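Local coordinates for hypothetical protein ybaA (Shigella flexneri, PDB 2OKQ) that is of unknown function but folds as a small alpha-beta protein of the DUF1428 family, pairs with a second copy and binds sodium in the crystal, at residues F31-P36 with D41-M46; P52-K55 with R61-E64; D77-V82 with E88-S93. All blocks are in the same frame, centred on the assembly; numbering follows the deposited sequence.

Contact 1: F31-P36 with D41-M46; sequences FVVAVP and DAYREM
The phenol oxygen of Tyr43 is hydrogen-bonded to the carboxylate of Glu64 on strand 61-67, a bond made at the far end of a ring that lies across Val33 and Val35 of strand 27-36. Of residues 41-46, Tyr43 alone touches residues 31-36. Its CG stands anti to the backbone N (chi1 -175°), which carries the ring off the helix and down onto the sheet. Val35 meets it at about a right angle: CG2 sits over one ring face, 4.1 Å from the centroid of the Tyr43 ring and 28° off the normal, a CH-pi contact. The nearest ring atom to Val35 CG2 is Tyr43 CD1, at 3.7 Å. The other methyl, Val35 CG1, lies beside the root of the side chain, 4.0 Å from Tyr43 CB. Two residues back along the strand, Val33 comes from the opposite direction and reaches the outer end of the ring, its CG2 3.9 Å from Tyr43 OH. The strand is tied by backbone hydrogen bonds to strand 88-97, Val33 pairing with Val91 and Val35 with Glu89. The side chain of Val91 in turn packs on both Val35 and Tyr43, so the ring and the valine beneath it share a neighbour on the next strand. The contact thus joins the first strand of a ferredoxin-like sheet to the helix that follows it. Strand and helix meet through apolar groups, and the buried hydroxyl has its polar partner on another strand; the Glu64 bond probably fixes how the ring lies over the valines, and the nearby phenol may help stabilise a charged carboxylate there.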
loop_
_atom_site.group_PDB
_atom_site.type_symbol
_atom_site.label_atom_id
_atom_site.label_comp_id
_atom_site.label_asym_id
_atom_site.label_seq_id
_atom_site.Cartn_x
_atom_site.Cartn_y
_atom_site.Cartn_z
ATOM N N PHE A 31 2.542 -4.661 -0.914
ATOM C CA PHE A 31 3.799 -4.863 -1.652
ATOM C C PHE A 31 4.497 -3.510 -1.707
ATOM O O PHE A 31 3.840 -2.480 -1.904
ATOM C CB PHE A 31 3.597 -5.319 -3.112
ATOM C CG PHE A 31 2.775 -6.578 -3.308
ATOM C CD1 PHE A 31 3.383 -7.768 -3.683
ATOM C CD2 PHE A 31 1.383 -6.551 -3.200
ATOM C CE1 PHE A 31 2.613 -8.931 -3.938
ATOM C CE2 PHE A 31 0.618 -7.704 -3.431
ATOM C CZ PHE A 31 1.244 -8.899 -3.785
ATOM N N VAL A 32 5.807 -3.503 -1.495
ATOM C CA VAL A 32 6.635 -2.329 -1.816
ATOM C C VAL A 32 7.751 -2.857 -2.696
ATOM O O VAL A 32 8.406 -3.841 -2.350
ATOM C CB VAL A 32 7.192 -1.613 -0.586
ATOM C CG1 VAL A 32 7.857 -0.251 -0.988
ATOM C CG2 VAL A 32 6.091 -1.349 0.439
ATOM N N VAL A 33 7.968 -2.165 -3.815
ATOM C CA VAL A 33 8.812 -2.648 -4.894
ATOM C C VAL A 33 9.780 -1.529 -5.306
ATOM O O VAL A 33 9.399 -0.360 -5.305
ATOM C CB VAL A 33 7.922 -3.017 -6.119
ATOM C CG1 VAL A 33 8.689 -3.827 -7.126
ATOM C CG2 VAL A 33 6.673 -3.800 -5.685
ATOM N N ALA A 34 11.026 -1.884 -5.636
ATOM C CA ALA A 34 11.924 -0.942 -6.327
ATOM C C ALA A 34 11.867 -1.289 -7.827
ATOM O O ALA A 34 12.028 -2.452 -8.213
ATOM C CB ALA A 34 13.336 -1.066 -5.784
ATOM N N VAL A 35 11.561 -0.306 -8.662
ATOM C CA VAL A 35 11.406 -0.539 -10.089
ATOM C C VAL A 35 12.305 0.466 -10.832
ATOM O O VAL A 35 12.289 1.647 -10.508
ATOM C CB VAL A 35 9.924 -0.343 -10.534
ATOM C CG1 VAL A 35 9.761 -0.531 -12.022
ATOM C CG2 VAL A 35 8.984 -1.302 -9.781
ATOM N N PRO A 36 13.087 -0.005 -11.832
ATOM C CA PRO A 36 13.843 0.954 -12.637
ATOM C C PRO A 36 12.927 2.014 -13.247
ATOM O O PRO A 36 11.876 1.685 -13.810
ATOM C CB PRO A 36 14.471 0.071 -13.725
ATOM C CG PRO A 36 14.620 -1.257 -13.067
ATOM C CD PRO A 36 13.340 -1.392 -12.268
ATOM N N ASP A 41 6.542 2.055 -17.757
ATOM C CA ASP A 41 5.517 1.559 -18.686
ATOM C C ASP A 41 5.452 0.038 -18.707
ATOM O O ASP A 41 4.367 -0.537 -18.682
ATOM C CB ASP A 41 5.763 2.079 -20.103
ATOM C CG ASP A 41 5.309 3.503 -20.284
ATOM O OD1 ASP A 41 4.098 3.776 -20.097
ATOM O OD2 ASP A 41 6.157 4.355 -20.629
ATOM N N ALA A 42 6.616 -0.605 -18.750
ATOM C CA ALA A 42 6.686 -2.061 -18.722
ATOM C C ALA A 42 6.000 -2.588 -17.468
ATOM O O ALA A 42 5.246 -3.568 -17.513
ATOM C CB ALA A 42 8.136 -2.520 -18.765
ATOM N N TYR A 43 6.268 -1.920 -16.351
ATOM C CA TYR A 43 5.705 -2.320 -15.077
ATOM C C TYR A 43 4.190 -2.161 -15.075
ATOM O O TYR A 43 3.470 -3.077 -14.675
ATOM C CB TYR A 43 6.341 -1.529 -13.926
ATOM C CG TYR A 43 5.865 -2.018 -12.590
ATOM C CD1 TYR A 43 6.519 -3.058 -11.937
ATOM C CD2 TYR A 43 4.734 -1.460 -11.986
ATOM C CE1 TYR A 43 6.062 -3.527 -10.699
ATOM C CE2 TYR A 43 4.275 -1.917 -10.755
ATOM C CZ TYR A 43 4.938 -2.951 -10.122
ATOM O OH TYR A 43 4.480 -3.404 -8.905
ATOM N N ARG A 44 3.711 -0.999 -15.517
ATOM C CA ARG A 44 2.285 -0.717 -15.547
ATOM C C ARG A 44 1.559 -1.755 -16.403
ATOM O O ARG A 44 0.506 -2.258 -16.008
ATOM C CB ARG A 44 2.020 0.709 -16.041
ATOM C CG ARG A 44 0.549 1.123 -16.037
ATOM C CD ARG A 44 0.366 2.625 -16.237
ATOM N NE ARG A 44 1.403 3.212 -17.090
ATOM C CZ ARG A 44 1.753 4.496 -17.068
ATOM N NH1 ARG A 44 1.150 5.345 -16.235
ATOM N NH2 ARG A 44 2.709 4.931 -17.874
ATOM N N GLU A 45 2.142 -2.083 -17.560
ATOM C CA GLU A 45 1.582 -3.105 -18.457
ATOM C C GLU A 45 1.515 -4.498 -17.826
ATOM O O GLU A 45 0.502 -5.193 -17.957
ATOM C CB GLU A 45 2.408 -3.185 -19.750
ATOM C CG GLU A 45 2.357 -1.950 -20.637
ATOM C CD GLU A 45 3.450 -1.948 -21.703
ATOM O OE1 GLU A 45 3.595 -2.960 -22.421
ATOM O OE2 GLU A 45 4.163 -0.927 -21.822
ATOM N N MET A 46 2.589 -4.906 -17.153
ATOM C CA MET A 46 2.591 -6.157 -16.396
ATOM C C MET A 46 1.463 -6.205 -15.362
ATOM O O MET A 46 0.731 -7.199 -15.266
ATOM C CB MET A 46 3.936 -6.359 -15.693
ATOM C CG MET A 46 4.103 -7.733 -15.060
ATOM S SD MET A 46 5.382 -7.759 -13.788
ATOM C CE MET A 46 4.554 -6.882 -12.454
#

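Contact 2: P52-K55 with R61-E64; sequences PLFK and RIVE
Ile62 projects from strand 61-67 toward the end of helix 40-56 and meets Phe54 and Lys55 with one branch. From CB, which points at the helix, CG1 leaves anti to the carbonyl carbon (chi1 -67°) and comes within 4.0 Å of Phe54 CB. The bend at chi2 (78°) then sets the terminal methyl between the two helix side chains. Ile62 CD1 is 3.8 Å from Phe54 CB. On its other flank the same methyl, Ile62 CD1, lies 3.6 Å from Lys55 CG. The isoleucine and lysine side chains run alongside each other, pointing opposite ways, and it is the methylene part of the lysine, bent at chi2 and chi3, that does the touching. Lys55 CD lies 4.3 Å from Arg61 N, near the strand backbone. The amine, in the conformer described, has polar partners: Lys55 NZ bonds Leu60 O and forms a salt bridge with the C-terminal Glu141 of the second subunit. Phe54 meets the isoleucine through its CB, while its ring stands oblique to Ile62 CG1 and reaches on to other elements. The packing joins the last turn of the helix to the strand it leads into, closing the first beta-alpha-beta unit of the ferredoxin-like fold. Around it, Ala51 of the same helix also touches Ile62, the Phe54 ring packs on Ile95 and Tyr97 of strand 88-97 and on Asn107 and Met110 of helix 100-111, and Val63 and Glu64 pair antiparallel with a strand of the second subunit.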
loop_
_atom_site.group_PDB
_atom_site.type_symbol
_atom_site.label_atom_id
_atom_site.label_comp_id
_atom_site.label_asym_id
_atom_site.label_seq_id
_atom_site.Cartn_x
_atom_site.Cartn_y
_atom_site.Cartn_z
ATOM N N PRO A 52 -6.625 -8.299 -13.743
ATOM C CA PRO A 52 -7.850 -9.081 -13.995
ATOM C C PRO A 52 -7.764 -10.553 -13.541
ATOM O O PRO A 52 -8.789 -11.142 -13.188
ATOM C CB PRO A 52 -8.018 -9.007 -15.523
ATOM C CG PRO A 52 -6.681 -8.625 -16.051
ATOM C CD PRO A 52 -6.070 -7.740 -14.990
ATOM N N LEU A 53 -6.562 -11.116 -13.519
ATOM C CA LEU A 53 -6.369 -12.489 -13.033
ATOM C C LEU A 53 -6.632 -12.556 -11.537
ATOM O O LEU A 53 -7.376 -13.404 -11.071
ATOM C CB LEU A 53 -4.980 -13.028 -13.378
ATOM C CG LEU A 53 -4.692 -13.215 -14.875
ATOM C CD1 LEU A 53 -3.306 -13.761 -15.069
ATOM C CD2 LEU A 53 -5.725 -14.133 -15.519
ATOM N N PHE A 54 -6.047 -11.629 -10.788
ATOM C CA PHE A 54 -6.309 -11.585 -9.345
ATOM C C PHE A 54 -7.794 -11.424 -9.065
ATOM O O PHE A 54 -8.327 -12.042 -8.152
ATOM C CB PHE A 54 -5.534 -10.432 -8.698
ATOM C CG PHE A 54 -4.122 -10.773 -8.325
ATOM C CD1 PHE A 54 -3.856 -11.677 -7.299
ATOM C CD2 PHE A 54 -3.059 -10.154 -8.955
ATOM C CE1 PHE A 54 -2.540 -11.981 -6.927
ATOM C CE2 PHE A 54 -1.739 -10.445 -8.588
ATOM C CZ PHE A 54 -1.482 -11.368 -7.581
ATOM N N LYS A 55 -8.472 -10.582 -9.841
ATOM C CA LYS A 55 -9.910 -10.381 -9.616
ATOM C C LYS A 55 -10.696 -11.662 -9.871
ATOM O O LYS A 55 -11.631 -11.969 -9.142
ATOM C CB LYS A 55 -10.450 -9.264 -10.516
ATOM C CG LYS A 55 -9.822 -7.882 -10.276
ATOM C CD LYS A 55 -10.663 -7.004 -9.369
ATOM C CE LYS A 55 -11.749 -6.288 -10.168
ATOM N NZ LYS A 55 -12.216 -5.048 -9.500
ATOM N N ARG A 61 -9.780 -5.599 -5.408
ATOM C CA ARG A 61 -9.198 -4.389 -5.984
ATOM C C ARG A 61 -7.704 -4.558 -6.004
ATOM O O ARG A 61 -7.143 -5.194 -5.097
ATOM C CB ARG A 61 -9.586 -3.183 -5.116
ATOM C CG ARG A 61 -9.148 -1.832 -5.685
ATOM C CD ARG A 61 -9.471 -0.744 -4.675
ATOM N NE ARG A 61 -9.090 0.586 -5.155
ATOM C CZ ARG A 61 -8.849 1.594 -4.329
ATOM N NH1 ARG A 61 -8.932 1.399 -3.000
ATOM N NH2 ARG A 61 -8.492 2.780 -4.813
ATOM N N ILE A 62 -7.052 -4.021 -7.034
ATOM C CA ILE A 62 -5.595 -4.083 -7.141
ATOM C C ILE A 62 -5.164 -2.656 -7.432
ATOM O O ILE A 62 -5.687 -2.036 -8.364
ATOM C CB ILE A 62 -5.106 -5.000 -8.309
ATOM C CG1 ILE A 62 -5.429 -6.466 -8.054
ATOM C CG2 ILE A 62 -3.579 -4.901 -8.479
ATOM C CD1 ILE A 62 -6.925 -6.881 -8.323
ATOM N N VAL A 63 -4.249 -2.133 -6.618
ATOM C CA VAL A 63 -3.821 -0.738 -6.766
ATOM C C VAL A 63 -2.298 -0.691 -6.802
ATOM O O VAL A 63 -1.649 -1.316 -5.994
ATOM C CB VAL A 63 -4.338 0.167 -5.587
ATOM C CG1 VAL A 63 -4.012 1.612 -5.862
ATOM C CG2 VAL A 63 -5.864 0.036 -5.340
ATOM N N GLU A 64 -1.710 0.026 -7.758
ATOM C CA GLU A 64 -0.262 0.155 -7.826
ATOM C C GLU A 64 0.026 1.646 -7.917
ATOM O O GLU A 64 -0.573 2.326 -8.754
ATOM C CB GLU A 64 0.268 -0.498 -9.098
ATOM C CG GLU A 64 -0.140 -1.938 -9.206
ATOM C CD GLU A 64 0.942 -2.892 -8.837
ATOM O OE1 GLU A 64 2.036 -2.475 -8.410
ATOM O OE2 GLU A 64 0.678 -4.101 -8.973
#

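Contact 3: D77-V82 with E88-S93; sequences DFRMAV and EEVVFS. With NA (sodium ion), chain D.
A short helix, residues 78-81, opened by the N-cap Asp77 beside a sodium site, lies against the start of strand 88-97 through Phe78, Arg79 and nearby Val82. One carboxylate oxygen, Asp77 OD1, accepts from Met80 N at 2.8 Å, the capping bond. The other, Asp77 OD2, binds the sodium ion at 2.4 Å; two waters, Asp72 and Gly73 complete the site, so a single side chain serves both helix and metal. Across the contact Arg79, bent at chi3 (71°), turns its guanidinium end-on to one carbonyl: NH1 bonds Glu88 O at 2.9 Å and nearly straight (161°), and NH2 bonds Glu88 O at 3.2 Å, both from the same face of the carbonyl. The acceptor lies in the guanidinium plane; the two bonds hold the end of the group at this oxygen, and a water on NH1 probably helps set its orientation. That water accepts from Arg79 NH1 at 3.0 Å and donates to Glu89 OE1 at 2.8 Å. The apolar part of the contact centres on Val90, whose CG2 lies 3.8 Å from Arg79 CG and also near Val82 CG2, while its CG1 faces Phe78 CB. Farther along the strand, Phe78 CZ comes within 3.7 Å of Phe92 CD1, the two ring planes at 85° and meeting obliquely. At the subunit interface Phe78 meets Phe135 of the second subunit edge-to-face, and Phe92 meets its counterpart there. Within the chain, Val82 and Val90 pack on Ala34 and Val32 of strand 27-36, respectively, while Glu89 and Val91 touch Trp66 of strand 61-67.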
loop_
_atom_site.group_PDB
_atom_site.type_symbol
_atom_site.label_atom_id
_atom_site.label_comp_id
_atom_site.label_asym_id
_atom_site.label_seq_id
_atom_site.Cartn_x
_atom_site.Cartn_y
_atom_site.Cartn_z
ATOM N N ASP A 77 13.373 4.745 5.573
ATOM C CA ASP A 77 12.506 5.423 4.591
ATOM C C ASP A 77 12.119 4.435 3.522
ATOM O O ASP A 77 12.605 3.303 3.523
ATOM C CB ASP A 77 13.164 6.687 4.002
ATOM C CG ASP A 77 14.437 6.406 3.263
ATOM O OD1 ASP A 77 14.487 5.497 2.392
ATOM O OD2 ASP A 77 15.400 7.160 3.522
ATOM N N PHE A 78 11.241 4.829 2.605
ATOM C CA PHE A 78 10.745 3.858 1.614
ATOM C C PHE A 78 11.836 3.315 0.687
ATOM O O PHE A 78 11.800 2.153 0.288
ATOM C CB PHE A 78 9.596 4.443 0.803
ATOM C CG PHE A 78 8.219 4.078 1.334
ATOM C CD1 PHE A 78 7.757 2.749 1.271
ATOM C CD2 PHE A 78 7.369 5.062 1.820
ATOM C CE1 PHE A 78 6.439 2.414 1.734
ATOM C CE2 PHE A 78 6.090 4.755 2.293
ATOM C CZ PHE A 78 5.618 3.412 2.233
ATOM N N ARG A 79 12.790 4.168 0.309
ATOM C CA ARG A 79 13.905 3.719 -0.517
ATOM C C ARG A 79 14.803 2.713 0.212
ATOM O O ARG A 79 15.196 1.696 -0.383
ATOM C CB ARG A 79 14.710 4.918 -1.049
ATOM C CG ARG A 79 13.926 5.726 -2.076
ATOM C CD ARG A 79 14.806 6.859 -2.689
ATOM N NE ARG A 79 15.826 6.297 -3.578
ATOM C CZ ARG A 79 15.593 5.866 -4.816
ATOM N NH1 ARG A 79 14.374 5.911 -5.335
ATOM N NH2 ARG A 79 16.582 5.354 -5.543
ATOM N N MET A 80 15.090 2.967 1.483
ATOM C CA MET A 80 15.909 2.050 2.287
ATOM C C MET A 80 15.212 0.706 2.447
ATOM O O MET A 80 15.874 -0.353 2.455
ATOM C CB MET A 80 16.258 2.644 3.652
ATOM C CG MET A 80 17.142 3.895 3.586
ATOM S SD MET A 80 17.364 4.719 5.173
ATOM C CE MET A 80 18.618 3.681 5.920
ATOM N N ALA A 81 13.880 0.759 2.547
ATOM C CA ALA A 81 13.055 -0.441 2.738
ATOM C C ALA A 81 13.193 -1.466 1.611
ATOM O O ALA A 81 13.057 -2.682 1.850
ATOM C CB ALA A 81 11.581 -0.027 2.897
ATOM N N VAL A 82 13.398 -1.005 0.381
ATOM C CA VAL A 82 13.587 -1.916 -0.760
ATOM C C VAL A 82 15.007 -1.805 -1.371
ATOM O O VAL A 82 15.245 -2.202 -2.533
ATOM C CB VAL A 82 12.518 -1.727 -1.846
ATOM C CG1 VAL A 82 11.107 -2.117 -1.286
ATOM C CG2 VAL A 82 12.512 -0.287 -2.366
ATOM N N GLU A 88 16.263 3.632 -9.751
ATOM C CA GLU A 88 15.000 2.973 -9.405
ATOM C C GLU A 88 14.068 3.917 -8.653
ATOM O O GLU A 88 14.528 4.832 -7.994
ATOM C CB GLU A 88 15.262 1.745 -8.541
ATOM C CG GLU A 88 16.089 0.664 -9.201
ATOM C CD GLU A 88 16.302 -0.544 -8.319
ATOM O OE1 GLU A 88 16.465 -0.385 -7.107
ATOM O OE2 GLU A 88 16.322 -1.668 -8.857
ATOM N N GLU A 89 12.762 3.655 -8.752
ATOM C CA GLU A 89 11.727 4.386 -8.006
ATOM C C GLU A 89 10.945 3.385 -7.177
ATOM O O GLU A 89 10.898 2.209 -7.531
ATOM C CB GLU A 89 10.739 5.051 -8.963
ATOM C CG GLU A 89 11.334 6.177 -9.828
ATOM C CD GLU A 89 11.434 7.500 -9.098
ATOM O OE1 GLU A 89 11.326 7.538 -7.852
ATOM O OE2 GLU A 89 11.633 8.521 -9.787
ATOM N N VAL A 90 10.322 3.862 -6.103
ATOM C CA VAL A 90 9.554 2.991 -5.195
ATOM C C VAL A 90 8.109 2.905 -5.653
ATOM O O VAL A 90 7.506 3.917 -6.008
ATOM C CB VAL A 90 9.601 3.508 -3.747
ATOM C CG1 VAL A 90 8.741 2.614 -2.833
ATOM C CG2 VAL A 90 11.056 3.509 -3.240
ATOM N N VAL A 91 7.569 1.678 -5.683
ATOM C CA VAL A 91 6.155 1.478 -5.952
ATOM C C VAL A 91 5.504 0.970 -4.658
ATOM O O VAL A 91 6.060 0.109 -4.007
ATOM C CB VAL A 91 5.957 0.477 -7.128
ATOM C CG1 VAL A 91 4.494 0.085 -7.300
ATOM C CG2 VAL A 91 6.483 1.067 -8.404
ATOM N N PHE A 92 4.332 1.525 -4.322
ATOM C CA PHE A 92 3.540 1.152 -3.152
ATOM C C PHE A 92 2.284 0.558 -3.749
ATOM O O PHE A 92 1.606 1.217 -4.534
ATOM C CB PHE A 92 3.193 2.402 -2.318
ATOM C CG PHE A 92 2.390 2.127 -1.074
ATOM C CD1 PHE A 92 3.022 1.801 0.127
ATOM C CD2 PHE A 92 0.998 2.256 -1.082
ATOM C CE1 PHE A 92 2.270 1.562 1.292
ATOM C CE2 PHE A 92 0.232 2.023 0.081
ATOM C CZ PHE A 92 0.868 1.693 1.277
ATOM N N SER A 93 1.996 -0.705 -3.429
ATOM C CA SER A 93 0.889 -1.422 -4.051
ATOM C C SER A 93 0.197 -2.346 -3.056
ATOM O O SER A 93 0.801 -2.760 -2.055
ATOM C CB SER A 93 1.407 -2.278 -5.215
ATOM O OG SER A 93 2.021 -1.489 -6.218
HETATM NA NA NA D . 17.795 7.624 3.637
HETATM O O HOH W 1 11.525 6.938 -5.140
HETATM O O HOH W 2 17.693 6.435 1.829
HETATM O O HOH W 3 20.078 7.727 4.288
#

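All three contacts reach one antiparallel sheet, and contacts 1 and 2 share helix 40-56, their centres about 14 Å apart. The bond between Tyr43 OH of contact 1 and Glu64 OE1 of contact 2, 2.7 Å, ties helix 40-56 to strand 61-67, where the sheet continues into the second subunit. Contact 3, about 11 Å centre to centre from contact 1, is joined to it by sheet bonds: Val35 O to Glu89 N is 2.7 Å, and Val33 O to Val91 N is 2.8 Å. Contacts 2 and 3, about 20 Å between centres, lie on opposite sides of the chain's centre. Contact 3 contains the sodium ligand Asp77, and all three also reach the second subunit.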